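Local coordinates for protein GH62 arabinofuranosidase (Podospora anserina, PDB 4N4B) that hydrolyses terminal non-reducing alpha-L-arabinofuranoside residues in alpha-L-arabinosides, probably trimming the arabinose side groups of plant xylan, at residues Y117-S128 / W139-G149; F62-L73 / L97-V107. One frame throughout, in Å; residues are numbered along the deposited sequence. Where two conformers were deposited one is given.

Interaction 1 (Y117-S128 / W139-G149); sequences YLVYQNGNAAYS and WTAPKVFYPDG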
loop_
_atom_site.group_PDB
_atom_site.type_symbol
_atom_site.label_atom_id
_atom_site.label_comp_id
_atom_site.label_asym_id
_atom_site.label_seq_id
_atom_site.Cartn_x
_atom_site.Cartn_y
_atom_site.Cartn_z
ATOM N N TYR A 117 1.654 -0.400 -14.641
ATOM C CA TYR A 117 1.748 0.904 -13.944
ATOM C C TYR A 117 2.334 0.706 -12.572
ATOM O O TYR A 117 1.922 -0.217 -11.875
ATOM C CB TYR A 117 0.380 1.622 -13.864
ATOM C CG TYR A 117 0.002 2.348 -15.171
ATOM C CD1 TYR A 117 -0.285 1.637 -16.336
ATOM C CD2 TYR A 117 -0.033 3.739 -15.236
ATOM C CE1 TYR A 117 -0.570 2.305 -17.508
ATOM C CE2 TYR A 117 -0.310 4.424 -16.441
ATOM C CZ TYR A 117 -0.580 3.678 -17.549
ATOM O OH TYR A 117 -0.900 4.348 -18.750
ATOM N N LEU A 118 3.188 1.635 -12.179
ATOM C CA LEU A 118 3.679 1.793 -10.827
ATOM C C LEU A 118 3.314 3.210 -10.365
ATOM O O LEU A 118 3.782 4.138 -10.943
ATOM C CB LEU A 118 5.164 1.536 -10.812
ATOM C CG LEU A 118 5.809 1.301 -9.378
ATOM C CD1 LEU A 118 5.384 -0.065 -8.883
ATOM C CD2 LEU A 118 7.316 1.454 -9.475
ATOM N N VAL A 119 2.407 3.243 -9.373
ATOM C CA VAL A 119 1.924 4.507 -8.803
ATOM C C VAL A 119 2.662 4.733 -7.528
ATOM O O VAL A 119 2.877 3.807 -6.748
ATOM C CB VAL A 119 0.423 4.373 -8.595
ATOM C CG1 VAL A 119 -0.208 5.523 -7.807
ATOM C CG2 VAL A 119 -0.283 4.299 -9.996
ATOM N N TYR A 120 3.046 5.977 -7.251
ATOM C CA TYR A 120 3.887 6.334 -6.101
ATOM C C TYR A 120 3.863 7.844 -5.927
ATOM O O TYR A 120 3.241 8.561 -6.650
ATOM C CB TYR A 120 5.339 5.779 -6.266
ATOM C CG TYR A 120 5.977 6.195 -7.509
ATOM C CD1 TYR A 120 5.889 5.421 -8.670
ATOM C CD2 TYR A 120 6.768 7.321 -7.610
ATOM C CE1 TYR A 120 6.510 5.857 -9.810
ATOM C CE2 TYR A 120 7.393 7.777 -8.781
ATOM C CZ TYR A 120 7.259 7.020 -9.896
ATOM O OH TYR A 120 7.915 7.390 -11.055
ATOM N N GLN A 121 4.487 8.292 -4.862
ATOM C CA GLN A 121 4.567 9.704 -4.539
ATOM C C GLN A 121 5.950 10.266 -4.828
ATOM O O GLN A 121 6.969 9.570 -4.638
ATOM C CB GLN A 121 4.151 9.982 -3.120
ATOM C CG GLN A 121 5.218 9.557 -2.100
ATOM C CD GLN A 121 4.599 9.061 -0.846
ATOM O OE1 GLN A 121 3.613 8.336 -0.818
ATOM N NE2 GLN A 121 5.197 9.428 0.302
ATOM N N ASN A 122 6.004 11.523 -5.194
ATOM C CA ASN A 122 7.250 12.202 -5.429
ATOM C C ASN A 122 7.154 13.693 -4.945
ATOM O O ASN A 122 7.941 14.507 -5.375
ATOM C CB ASN A 122 7.738 12.194 -6.858
ATOM C CG ASN A 122 6.909 13.076 -7.771
ATOM O OD1 ASN A 122 5.757 13.369 -7.426
ATOM N ND2 ASN A 122 7.453 13.416 -8.910
ATOM N N GLY A 123 6.187 13.961 -4.054
ATOM C CA GLY A 123 5.786 15.372 -3.771
ATOM C C GLY A 123 4.505 15.711 -4.466
ATOM O O GLY A 123 3.730 16.506 -3.954
ATOM N N ASN A 124 4.223 15.012 -5.577
ATOM C CA ASN A 124 2.929 14.951 -6.245
ATOM C C ASN A 124 2.540 13.479 -6.230
ATOM O O ASN A 124 3.178 12.652 -5.577
ATOM C CB ASN A 124 3.081 15.589 -7.645
ATOM C CG ASN A 124 1.791 16.019 -8.306
ATOM O OD1 ASN A 124 0.791 15.386 -8.428
ATOM N ND2 ASN A 124 1.942 17.185 -8.948
ATOM N N ALA A 125 1.459 13.122 -6.925
ATOM C CA ALA A 125 1.017 11.773 -7.198
ATOM C C ALA A 125 1.610 11.405 -8.567
ATOM O O ALA A 125 1.316 12.136 -9.560
ATOM C CB ALA A 125 -0.490 11.678 -7.223
ATOM N N ALA A 126 2.432 10.383 -8.653
ATOM C CA ALA A 126 3.167 10.071 -9.862
ATOM C C ALA A 126 2.891 8.618 -10.304
ATOM O O ALA A 126 2.424 7.787 -9.584
ATOM C CB ALA A 126 4.590 10.276 -9.568
ATOM N N TYR A 127 3.273 8.384 -11.556
ATOM C CA TYR A 127 3.273 7.026 -12.095
ATOM C C TYR A 127 4.407 6.879 -13.109
ATOM O O TYR A 127 4.839 7.796 -13.806
ATOM C CB TYR A 127 1.901 6.692 -12.719
ATOM C CG TYR A 127 1.624 7.454 -13.975
ATOM C CD1 TYR A 127 2.034 6.967 -15.244
ATOM C CD2 TYR A 127 1.029 8.711 -13.969
ATOM C CE1 TYR A 127 1.795 7.723 -16.385
ATOM C CE2 TYR A 127 0.778 9.443 -15.141
ATOM C CZ TYR A 127 1.206 8.934 -16.303
ATOM O OH TYR A 127 1.030 9.682 -17.496
ATOM N N SER A 128 4.819 5.589 -13.183
ATOM C CA SER A 128 5.723 5.076 -14.212
ATOM C C SER A 128 5.026 3.921 -14.893
ATOM O O SER A 128 4.157 3.280 -14.336
ATOM C CB SER A 128 7.020 4.668 -13.602
ATOM O OG SER A 128 7.772 5.768 -13.160
ATOM N N TRP A 139 11.341 1.027 -15.954
ATOM C CA TRP A 139 10.291 1.935 -15.474
ATOM C C TRP A 139 10.619 3.376 -15.931
ATOM O O TRP A 139 11.720 3.889 -15.717
ATOM C CB TRP A 139 10.261 1.815 -13.953
ATOM C CG TRP A 139 9.748 0.527 -13.474
ATOM C CD1 TRP A 139 10.469 -0.585 -13.082
ATOM C CD2 TRP A 139 8.373 0.084 -13.545
ATOM N NE1 TRP A 139 9.621 -1.618 -12.842
ATOM C CE2 TRP A 139 8.327 -1.275 -13.139
ATOM C CE3 TRP A 139 7.183 0.713 -13.932
ATOM C CZ2 TRP A 139 7.125 -1.955 -13.101
ATOM C CZ3 TRP A 139 6.025 0.029 -13.858
ATOM C CH2 TRP A 139 5.990 -1.300 -13.473
ATOM N N THR A 140 9.605 3.998 -16.496
ATOM C CA THR A 140 9.793 5.339 -17.059
ATOM C C THR A 140 10.082 6.439 -15.986
ATOM O O THR A 140 9.736 6.237 -14.780
ATOM C CB THR A 140 8.547 5.744 -17.848
ATOM O OG1 THR A 140 7.398 5.617 -17.016
ATOM C CG2 THR A 140 8.331 4.949 -19.115
ATOM N N ALA A 141 10.611 7.554 -16.469
ATOM C CA ALA A 141 10.640 8.718 -15.585
ATOM C C ALA A 141 9.235 9.051 -15.217
ATOM O O ALA A 141 8.302 8.911 -16.019
ATOM C CB ALA A 141 11.280 9.839 -16.327
ATOM N N PRO A 142 9.023 9.561 -13.994
ATOM C CA PRO A 142 7.632 9.874 -13.546
ATOM C C PRO A 142 6.913 10.892 -14.416
ATOM O O PRO A 142 7.530 11.809 -14.922
ATOM C CB PRO A 142 7.805 10.447 -12.152
ATOM C CG PRO A 142 9.191 10.860 -12.106
ATOM C CD PRO A 142 9.979 9.874 -12.940
ATOM N N LYS A 143 5.614 10.639 -14.540
ATOM C CA LYS A 143 4.614 11.684 -14.918
ATOM C C LYS A 143 3.716 11.827 -13.743
ATOM O O LYS A 143 3.638 10.960 -12.851
ATOM C CB LYS A 143 3.877 11.308 -16.188
ATOM C CG LYS A 143 4.755 11.312 -17.387
ATOM C CD LYS A 143 3.888 11.137 -18.649
ATOM C CE LYS A 143 4.656 11.406 -19.982
ATOM N NZ LYS A 143 5.566 10.275 -20.229
ATOM N N VAL A 144 2.983 12.963 -13.651
ATOM C CA VAL A 144 2.151 13.268 -12.496
ATOM C C VAL A 144 0.701 13.234 -12.815
ATOM O O VAL A 144 0.260 13.703 -13.894
ATOM C CB VAL A 144 2.625 14.573 -11.769
ATOM C CG1 VAL A 144 4.062 14.445 -11.242
ATOM C CG2 VAL A 144 2.439 15.789 -12.661
ATOM N N PHE A 145 -0.140 12.833 -11.893
ATOM C CA PHE A 145 -1.565 12.850 -12.024
ATOM C C PHE A 145 -2.155 14.245 -11.894
ATOM O O PHE A 145 -3.238 14.456 -12.381
ATOM C CB PHE A 145 -2.237 11.956 -11.010
ATOM C CG PHE A 145 -2.050 10.458 -11.283
ATOM C CD1 PHE A 145 -2.780 9.823 -12.280
ATOM C CD2 PHE A 145 -1.158 9.689 -10.524
ATOM C CE1 PHE A 145 -2.644 8.483 -12.499
ATOM C CE2 PHE A 145 -1.026 8.321 -10.748
ATOM C CZ PHE A 145 -1.768 7.745 -11.734
ATOM N N TYR A 146 -1.433 15.150 -11.230
ATOM C CA TYR A 146 -1.956 16.505 -10.959
ATOM C C TYR A 146 -0.911 17.478 -11.502
ATOM O O TYR A 146 -0.049 18.063 -10.815
ATOM C CB TYR A 146 -2.185 16.719 -9.460
ATOM C CG TYR A 146 -3.223 15.829 -8.885
ATOM C CD1 TYR A 146 -4.549 16.031 -9.041
ATOM C CD2 TYR A 146 -2.824 14.724 -8.147
ATOM C CE1 TYR A 146 -5.476 15.212 -8.475
ATOM C CE2 TYR A 146 -3.723 13.920 -7.546
ATOM C CZ TYR A 146 -5.088 14.121 -7.677
ATOM O OH TYR A 146 -5.957 13.334 -7.037
ATOM N N PRO A 147 -0.908 17.755 -12.867
ATOM C CA PRO A 147 0.136 18.586 -13.455
ATOM C C PRO A 147 0.124 20.032 -13.066
ATOM O O PRO A 147 1.154 20.662 -13.246
ATOM C CB PRO A 147 -0.147 18.462 -14.973
ATOM C CG PRO A 147 -1.602 18.093 -15.034
ATOM C CD PRO A 147 -1.896 17.199 -13.844
ATOM N N ASP A 148 -0.918 20.472 -12.423
ATOM C CA ASP A 148 -1.017 21.849 -11.917
ATOM C C ASP A 148 -0.586 21.944 -10.501
ATOM O O ASP A 148 -0.582 23.073 -9.967
ATOM C CB ASP A 148 -2.420 22.419 -12.170
ATOM C CG ASP A 148 -2.658 22.666 -13.665
ATOM O OD1 ASP A 148 -1.726 23.085 -14.407
ATOM O OD2 ASP A 148 -3.760 22.356 -14.091
ATOM N N GLY A 149 -0.158 20.852 -9.902
ATOM C CA GLY A 149 0.422 20.912 -8.499
ATOM C C GLY A 149 -0.617 20.374 -7.539
ATOM O O GLY A 149 -1.685 19.818 -7.812
HETATM O O HOH W 1 5.822 7.849 -16.432
#
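Tyr127 overlaps one face of the Phe145 ring, its CD2 lying 3.7 Å from Phe145 CZ. The two ring planes meet obliquely, at 49°, while Val119 CG2 packs at the Phe145 edge. With CG between its backbone N and carbonyl carbon (chi1 69°), the Tyr127 ring also runs across the Lys143 chain, its OH 3.4 Å from Lys143 CD. The backbone bonds give the pairing its register: Tyr127 N to Lys143 O (2.9 Å) and the reciprocal Lys143 N to Tyr127 O make an antiparallel hydrogen-bonded pair, Ala126 faces Val144 in the adjoining non-hydrogen-bonded one, and Phe145 N donates to Ala125 O.

Each end has its own clamp. Asn124 ND2 donates to Tyr146 O at 2.9 Å and an almost straight 173°, approaching above the carbonyl plane; Gly149 N, closing the type I turn, takes the same oxygen from the opposite face. Ala125 N uses an in-plane lone pair of Asn124 OD1, which fixes the rotation of the amide. At the other end Ser128 OG donates to Thr140 O (2.6 Å) and accepts from Tyr120 OH (2.7 Å), a chain of two hydrogen bonds from Tyr120 through Ser128 to the loop carbonyl. One water joins Tyr127 O, Ala141 O and Thr140 OG1, the last of which is also bonded to Thr129 N. Trp139 lays a ring face on Leu118 CB, with its CZ3 3.5 Å away.

The chemistry thus implies that the short edge strand 143-144 is held by polar clamps at both ends and by the Tyr127-Phe145 packing, as the outermost strand of a propeller blade.

Interaction 2 (F62-L73 / L97-V107); sequences FASTAQSAGYNL and LGTGYRAAPQV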
loop_
_atom_site.group_PDB
_atom_site.type_symbol
_atom_site.label_atom_id
_atom_site.label_comp_id
_atom_site.label_asym_id
_atom_site.label_seq_id
_atom_site.Cartn_x
_atom_site.Cartn_y
_atom_site.Cartn_z
ATOM N N PHE A 62 7.325 -4.464 -4.917
ATOM C CA PHE A 62 8.001 -3.173 -4.923
ATOM C C PHE A 62 7.822 -2.560 -3.535
ATOM O O PHE A 62 6.794 -2.705 -2.927
ATOM C CB PHE A 62 7.477 -2.188 -6.012
ATOM C CG PHE A 62 7.553 -2.775 -7.391
ATOM C CD1 PHE A 62 6.627 -3.723 -7.866
ATOM C CD2 PHE A 62 8.520 -2.341 -8.224
ATOM C CE1 PHE A 62 6.806 -4.238 -9.170
ATOM C CE2 PHE A 62 8.640 -2.826 -9.545
ATOM C CZ PHE A 62 7.737 -3.744 -9.987
ATOM N N ALA A 63 8.893 -1.862 -3.099
ATOM C CA ALA A 63 8.858 -1.319 -1.744
ATOM C C ALA A 63 9.629 -0.015 -1.738
ATOM O O ALA A 63 10.435 0.302 -2.602
ATOM C CB ALA A 63 9.431 -2.332 -0.754
ATOM N N SER A 64 9.320 0.817 -0.705
ATOM C CA SER A 64 10.129 1.988 -0.369
ATOM C C SER A 64 11.470 1.531 0.272
ATOM O O SER A 64 11.451 0.642 1.124
ATOM C CB SER A 64 9.483 2.969 0.579
ATOM O OG SER A 64 8.140 3.287 0.192
ATOM N N THR A 65 12.521 2.293 -0.068
ATOM C CA THR A 65 13.781 2.315 0.697
ATOM C C THR A 65 13.710 3.568 1.498
ATOM O O THR A 65 13.424 4.613 1.029
ATOM C CB THR A 65 15.026 2.230 -0.167
ATOM O OG1 THR A 65 15.151 3.374 -0.989
ATOM C CG2 THR A 65 14.974 0.979 -1.114
ATOM N N ALA A 66 13.999 3.454 2.801
ATOM C CA ALA A 66 13.877 4.588 3.770
ATOM C C ALA A 66 15.210 4.759 4.536
ATOM O O ALA A 66 15.775 3.814 5.029
ATOM C CB ALA A 66 12.766 4.331 4.733
ATOM N N GLN A 67 15.662 6.024 4.593
ATOM C CA GLN A 67 16.816 6.379 5.450
ATOM C C GLN A 67 16.623 7.882 5.655
ATOM O O GLN A 67 15.764 8.572 5.096
ATOM C CB GLN A 67 18.103 6.026 4.766
ATOM C CG GLN A 67 18.292 6.739 3.444
ATOM C CD GLN A 67 19.387 6.174 2.713
ATOM O OE1 GLN A 67 19.227 5.365 1.730
ATOM N NE2 GLN A 67 20.586 6.557 3.184
ATOM N N SER A 68 17.462 8.434 6.579
ATOM C CA SER A 68 17.196 9.855 6.841
ATOM C C SER A 68 17.606 10.726 5.677
ATOM O O SER A 68 17.006 11.758 5.605
ATOM C CB SER A 68 17.868 10.390 8.098
ATOM O OG SER A 68 17.321 9.774 9.240
ATOM N N ALA A 69 18.456 10.300 4.773
ATOM C CA ALA A 69 18.679 11.081 3.545
ATOM C C ALA A 69 17.587 11.004 2.478
ATOM O O ALA A 69 17.613 11.861 1.601
ATOM C CB ALA A 69 19.884 10.662 2.897
ATOM N N GLY A 70 16.659 10.099 2.571
ATOM C CA GLY A 70 15.623 10.102 1.579
ATOM C C GLY A 70 15.027 8.742 1.349
ATOM O O GLY A 70 15.368 7.810 1.944
ATOM N N TYR A 71 14.104 8.759 0.410
ATOM C CA TYR A 71 13.294 7.604 0.023
ATOM C C TYR A 71 13.400 7.372 -1.476
ATOM O O TYR A 71 13.388 8.264 -2.245
ATOM C CB TYR A 71 11.807 7.831 0.366
ATOM C CG TYR A 71 11.418 7.672 1.818
ATOM C CD1 TYR A 71 11.850 8.544 2.751
ATOM C CD2 TYR A 71 10.614 6.654 2.223
ATOM C CE1 TYR A 71 11.468 8.407 4.067
ATOM C CE2 TYR A 71 10.259 6.521 3.525
ATOM C CZ TYR A 71 10.702 7.365 4.429
ATOM O OH TYR A 71 10.272 7.197 5.728
ATOM N N ASN A 72 13.501 6.108 -1.830
ATOM C CA ASN A 72 13.374 5.701 -3.208
ATOM C C ASN A 72 12.731 4.303 -3.236
ATOM O O ASN A 72 12.118 3.943 -2.349
ATOM C CB ASN A 72 14.754 5.847 -3.925
ATOM C CG ASN A 72 14.656 5.992 -5.455
ATOM O OD1 ASN A 72 14.505 5.033 -6.108
ATOM N ND2 ASN A 72 14.889 7.148 -5.974
ATOM N N LEU A 73 12.849 3.630 -4.379
ATOM C CA LEU A 73 12.108 2.405 -4.620
ATOM C C LEU A 73 12.959 1.186 -4.956
ATOM O O LEU A 73 13.951 1.312 -5.581
ATOM C CB LEU A 73 11.063 2.608 -5.727
ATOM C CG LEU A 73 10.012 3.679 -5.454
ATOM C CD1 LEU A 73 9.093 3.779 -6.639
ATOM C CD2 LEU A 73 9.143 3.337 -4.261
ATOM N N LEU A 97 13.147 6.023 -14.088
ATOM C CA LEU A 97 12.446 6.448 -12.803
ATOM C C LEU A 97 13.463 7.203 -11.943
ATOM O O LEU A 97 13.124 8.330 -11.488
ATOM C CB LEU A 97 11.933 5.257 -12.121
ATOM C CG LEU A 97 11.096 5.522 -10.846
ATOM C CD1 LEU A 97 10.026 4.484 -10.682
ATOM C CD2 LEU A 97 12.044 5.539 -9.627
ATOM N N GLY A 98 14.682 6.754 -11.729
ATOM C CA GLY A 98 15.798 7.557 -11.340
ATOM C C GLY A 98 15.857 7.912 -9.880
ATOM O O GLY A 98 15.035 7.538 -9.025
ATOM N N THR A 99 16.926 8.632 -9.564
ATOM C CA THR A 99 17.113 9.232 -8.281
ATOM C C THR A 99 16.111 10.341 -8.011
ATOM O O THR A 99 15.513 10.945 -8.926
ATOM C CB THR A 99 18.559 9.740 -8.125
ATOM O OG1 THR A 99 18.808 10.755 -9.091
ATOM C CG2 THR A 99 19.645 8.623 -8.188
ATOM N N GLY A 100 15.993 10.636 -6.746
ATOM C CA GLY A 100 15.062 11.627 -6.207
ATOM C C GLY A 100 14.125 10.993 -5.229
ATOM O O GLY A 100 14.268 9.824 -4.831
ATOM N N TYR A 101 13.164 11.774 -4.800
ATOM C CA TYR A 101 12.157 11.311 -3.859
ATOM C C TYR A 101 11.105 10.471 -4.552
ATOM O O TYR A 101 10.438 10.957 -5.365
ATOM C CB TYR A 101 11.515 12.533 -3.164
ATOM C CG TYR A 101 10.345 12.259 -2.263
ATOM C CD1 TYR A 101 10.312 11.187 -1.424
ATOM C CD2 TYR A 101 9.285 13.098 -2.273
ATOM C CE1 TYR A 101 9.246 10.971 -0.585
ATOM C CE2 TYR A 101 8.226 12.888 -1.437
ATOM C CZ TYR A 101 8.205 11.801 -0.621
ATOM O OH TYR A 101 7.157 11.608 0.233
ATOM N N ARG A 102 11.020 9.194 -4.183
ATOM C CA ARG A 102 9.939 8.338 -4.618
ATOM C C ARG A 102 9.633 7.447 -3.499
ATOM O O ARG A 102 10.544 6.909 -2.808
ATOM C CB ARG A 102 10.308 7.478 -5.846
ATOM C CG ARG A 102 10.579 8.195 -7.158
ATOM C CD ARG A 102 12.027 8.566 -7.329
ATOM N NE ARG A 102 12.325 9.156 -8.616
ATOM C CZ ARG A 102 12.001 10.368 -9.018
ATOM N NH1 ARG A 102 11.452 11.212 -8.144
ATOM N NH2 ARG A 102 12.342 10.808 -10.219
ATOM N N ALA A 103 8.355 7.192 -3.151
ATOM C CA ALA A 103 7.960 6.326 -2.068
ATOM C C ALA A 103 6.617 5.742 -2.252
ATOM O O ALA A 103 5.724 6.291 -2.942
ATOM C CB ALA A 103 8.046 7.120 -0.764
ATOM N N ALA A 104 6.404 4.611 -1.612
ATOM C CA ALA A 104 5.111 3.955 -1.378
ATOM C C ALA A 104 4.406 3.583 -2.669
ATOM O O ALA A 104 3.438 4.208 -3.123
ATOM C CB ALA A 104 4.194 4.856 -0.501
ATOM N N PRO A 105 4.937 2.562 -3.345
ATOM C CA PRO A 105 4.488 2.124 -4.655
ATOM C C PRO A 105 3.247 1.249 -4.619
ATOM O O PRO A 105 2.905 0.583 -3.627
ATOM C CB PRO A 105 5.651 1.376 -5.179
ATOM C CG PRO A 105 6.213 0.703 -3.972
ATOM C CD PRO A 105 6.037 1.686 -2.821
ATOM N N GLN A 106 2.578 1.206 -5.792
ATOM C CA GLN A 106 1.428 0.332 -6.080
ATOM C C GLN A 106 1.612 -0.149 -7.518
ATOM O O GLN A 106 1.742 0.665 -8.412
ATOM C CB GLN A 106 0.074 1.019 -5.922
ATOM C CG GLN A 106 -1.100 0.148 -6.205
ATOM C CD GLN A 106 -2.336 0.937 -6.619
ATOM O OE1 GLN A 106 -2.245 2.043 -7.169
ATOM N NE2 GLN A 106 -3.474 0.296 -6.447
ATOM N N VAL A 107 1.592 -1.481 -7.703
ATOM C CA VAL A 107 1.708 -2.050 -9.050
ATOM C C VAL A 107 0.453 -2.728 -9.516
ATOM O O VAL A 107 -0.164 -3.453 -8.774
ATOM C CB VAL A 107 2.927 -3.004 -9.141
ATOM C CG1 VAL A 107 2.751 -4.288 -8.393
ATOM C CG2 VAL A 107 3.321 -3.279 -10.608
#
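Pro105 packs against both Phe62 and Leu73, its CG 3.8 Å from Phe62 CB and its CD sliding past Leu73 CD2. This is the tight, buried half: the axes of segments 62-67 and 103-107 lie 175° apart, almost antiparallel, and the Val107 and Phe62 side chains cross at about a right angle, Val107 CG2 lying 3.9 Å from Phe62 CE1. The buried Ser64 OG, held as well by Asp49, accepts from Ala104 N at 2.8 Å.

Toward solvent the contact becomes polar and thinner, with Thr99 and Gly100 exposed. There Asn72 points its amide into the 98-100 bend because CG stands opposite the backbone N (chi1 -157°). Its ND2 donates to Gly98 O along a lone pair (3.1 Å, 178°) and to Gly100 O (3.0 Å), while OD1 accepts from Leu73 N. Replacing Asn72 with a leucine would probably leave both glycine carbonyls without this donor and allow the bend to shift. Beside it Arg102 grips Leu97 O side-on with NE and NH2, bracing the same bend, and Arg102 N donates to Tyr71 O (3.2 Å) from above the carbonyl plane.

The contact joins neighbouring blades, an apolar strand interface flanked by a hydrogen-bonded bend, in the five-bladed beta-propeller typical of GH62, with the Ala104 side chain about 5 Å from the bound calcium.

In the fold
After strands 28-30 and 46-55 the chain forms strands 58-67 and 70-78, passes through strand 90-91, and returns at 97-107 to close interaction 2 over 23 intervening residues. Strand 103-110 then leads directly into strand 115-121, and after the hairpin to 125-130 the segment 139-149 closes interaction 1 over a ten-residue connection. The two loops are therefore in series; neither nests in nor crosses the other. Interaction 2 ties one four-stranded blade to the next, whereas interaction 1 secures the edge within that second blade. Neighbouring strands 103-110 and 115-121 couple them through a probable hydrogen bond from Gln106 N to Val119 O (2.8 Å), and a probable side-chain bond between Gln121 NE2 and Tyr101 OH (2.9 Å) adds a second link.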